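Long-range contact in agglutinin (Rhizoctonia solani, PDB 4G9M), which probably binds carbohydrates as a lectin of the ricin-type beta-trefoil family and assembles as a domain-swapped dimer: residues A87-I92 / A103-L108. Sequence-based numbering, arbitrary orientation.
Sequences AVPLDI and AADHRL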
loop_
_atom_site.group_PDB
_atom_site.type_symbol
_atom_site.label_atom_id
_atom_site.label_comp_id
_atom_site.label_asym_id
_atom_site.label_seq_id
_atom_site.Cartn_x
_atom_site.Cartn_y
_atom_site.Cartn_z
ATOM N N ALA B 87 14.247 1.213 -13.974
ATOM C CA ALA B 87 13.151 1.488 -13.070
ATOM C C ALA B 87 13.642 1.740 -11.652
ATOM O O ALA B 87 14.530 1.049 -11.158
ATOM C CB ALA B 87 12.170 0.314 -13.057
ATOM N N VAL B 88 13.058 2.734 -10.997
ATOM C CA VAL B 88 13.135 2.785 -9.551
ATOM C C VAL B 88 12.023 1.889 -8.989
ATOM O O VAL B 88 10.840 2.129 -9.257
ATOM C CB VAL B 88 12.952 4.227 -9.042
ATOM C CG1 VAL B 88 12.688 4.252 -7.530
ATOM C CG2 VAL B 88 14.173 5.068 -9.398
ATOM N N PRO B 89 12.387 0.838 -8.228
ATOM C CA PRO B 89 11.332 -0.000 -7.644
ATOM C C PRO B 89 10.520 0.762 -6.599
ATOM O O PRO B 89 11.078 1.579 -5.862
ATOM C CB PRO B 89 12.117 -1.153 -6.999
ATOM C CG PRO B 89 13.468 -0.517 -6.647
ATOM C CD PRO B 89 13.739 0.404 -7.811
ATOM N N LEU B 90 9.214 0.491 -6.549
ATOM C CA LEU B 90 8.269 1.268 -5.743
ATOM C C LEU B 90 7.458 0.357 -4.824
ATOM O O LEU B 90 7.416 -0.861 -5.018
ATOM C CB LEU B 90 7.297 2.043 -6.649
ATOM C CG LEU B 90 7.940 2.852 -7.784
ATOM C CD1 LEU B 90 6.899 3.253 -8.828
ATOM C CD2 LEU B 90 8.640 4.075 -7.225
ATOM N N ASP B 91 6.829 0.969 -3.824
ATOM C CA ASP B 91 5.846 0.329 -2.957
ATOM C C ASP B 91 4.603 1.192 -3.067
ATOM O O ASP B 91 4.694 2.417 -2.954
ATOM C CB ASP B 91 6.303 0.365 -1.501
ATOM C CG ASP B 91 7.266 -0.755 -1.141
ATOM O OD1 ASP B 91 7.210 -1.850 -1.768
ATOM O OD2 ASP B 91 8.038 -0.558 -0.168
ATOM N N ILE B 92 3.442 0.582 -3.292
ATOM C CA ILE B 92 2.206 1.355 -3.383
ATOM C C ILE B 92 1.490 1.242 -2.031
ATOM O O ILE B 92 1.064 0.152 -1.642
ATOM C CB ILE B 92 1.299 0.829 -4.524
ATOM C CG1 ILE B 92 2.102 0.667 -5.825
ATOM C CG2 ILE B 92 0.144 1.782 -4.758
ATOM C CD1 ILE B 92 2.841 1.956 -6.249
ATOM N N ALA B 103 9.426 5.219 -2.966
ATOM C CA ALA B 103 10.616 4.538 -3.474
ATOM C C ALA B 103 10.967 3.374 -2.549
ATOM O O ALA B 103 11.247 3.583 -1.359
ATOM C CB ALA B 103 11.792 5.525 -3.568
ATOM N N ALA B 104 10.973 2.158 -3.086
ATOM C CA ALA B 104 11.100 0.953 -2.265
ATOM C C ALA B 104 12.416 0.890 -1.498
ATOM O O ALA B 104 12.470 0.365 -0.390
ATOM C CB ALA B 104 10.934 -0.286 -3.116
ATOM N N ASP B 105 13.472 1.438 -2.095
ATOM C CA ASP B 105 14.786 1.411 -1.465
ATOM C C ASP B 105 15.215 2.773 -0.917
ATOM O O ASP B 105 16.343 2.935 -0.443
ATOM C CB ASP B 105 15.813 0.826 -2.424
ATOM C CG ASP B 105 15.550 -0.655 -2.713
ATOM O OD1 ASP B 105 15.264 -1.398 -1.740
ATOM O OD2 ASP B 105 15.622 -1.073 -3.886
ATOM N N HIS B 106 14.295 3.733 -0.966
ATOM C CA HIS B 106 14.462 5.029 -0.317
ATOM C C HIS B 106 13.110 5.442 0.251
ATOM O O HIS B 106 12.497 6.378 -0.246
ATOM C CB HIS B 106 14.907 6.077 -1.342
ATOM C CG HIS B 106 16.151 5.709 -2.091
ATOM N ND1 HIS B 106 16.154 4.814 -3.141
ATOM C CD2 HIS B 106 17.434 6.113 -1.938
ATOM C CE1 HIS B 106 17.384 4.685 -3.602
ATOM N NE2 HIS B 106 18.181 5.465 -2.893
ATOM N N ARG B 107 12.653 4.759 1.301
ATOM C CA ARG B 107 11.230 4.772 1.656
ATOM C C ARG B 107 10.724 6.064 2.299
ATOM O O ARG B 107 9.518 6.219 2.509
ATOM C CB ARG B 107 10.884 3.584 2.564
ATOM C CG ARG B 107 10.987 2.235 1.874
ATOM C CD ARG B 107 10.380 1.130 2.716
ATOM N NE ARG B 107 10.645 -0.188 2.143
ATOM C CZ ARG B 107 10.029 -1.306 2.517
ATOM N NH1 ARG B 107 9.095 -1.270 3.456
ATOM N NH2 ARG B 107 10.341 -2.461 1.942
ATOM N N LEU B 108 11.632 6.975 2.634
ATOM C CA LEU B 108 11.217 8.288 3.112
ATOM C C LEU B 108 10.715 9.132 1.947
ATOM O O LEU B 108 10.088 10.168 2.166
ATOM C CB LEU B 108 12.373 9.033 3.800
ATOM C CG LEU B 108 12.817 8.605 5.201
ATOM C CD1 LEU B 108 13.965 9.491 5.656
ATOM C CD2 LEU B 108 11.671 8.664 6.199
HETATM O O HOH W 1 13.481 2.603 -4.764
#
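Pro89 O takes the backbone N-H of Ala104 in a nearly straight hydrogen bond (2.8 Å between Pro89 O and Ala104 N, 165° at the hydrogen). The same oxygen accepts a second bond from a water, which in turn accepts the N-H of Asp105, so one carbonyl grips two successive amides, the second through the solvent molecule. The methyl of Ala104 lies against this carbonyl, its CB 3.3 Å from Pro89 O, and the Pro89 ring meets the carboxylate of Asp105 with Pro89 CG 3.5 Å from Asp105 OD2. Asp91 reaches past Ala104 to Arg107, whose chain is extended from CG to NE: Asp91 OD2 sits 3.4 Å above the guanidinium plane, over its centre, with the carboxylate turned 89° from it. This salt bridge is purely electrostatic, because no N-H points at the oxygen. Arg107 NE donates nearly in the guanidinium plane to Ala104 O at 3.2 Å, which helps set the group's rotation. Further out, a type I turn from Ala103 to His106 follows the antiparallel hairpin of strands 90-94 and 99-103 in this beta-trefoil-family chain. In that hairpin Leu90 and Ala103 form a non-hydrogen-bonded pair whose side chains diverge; Leu90 packs on Val58, Leu60 and Ile101. Arg107 NH1 forms a salt bridge with Glu102 OE2 of the second subunit, placing this corner at the interface, where two carboxylates, one from each subunit, probably help balance the arginine's charge.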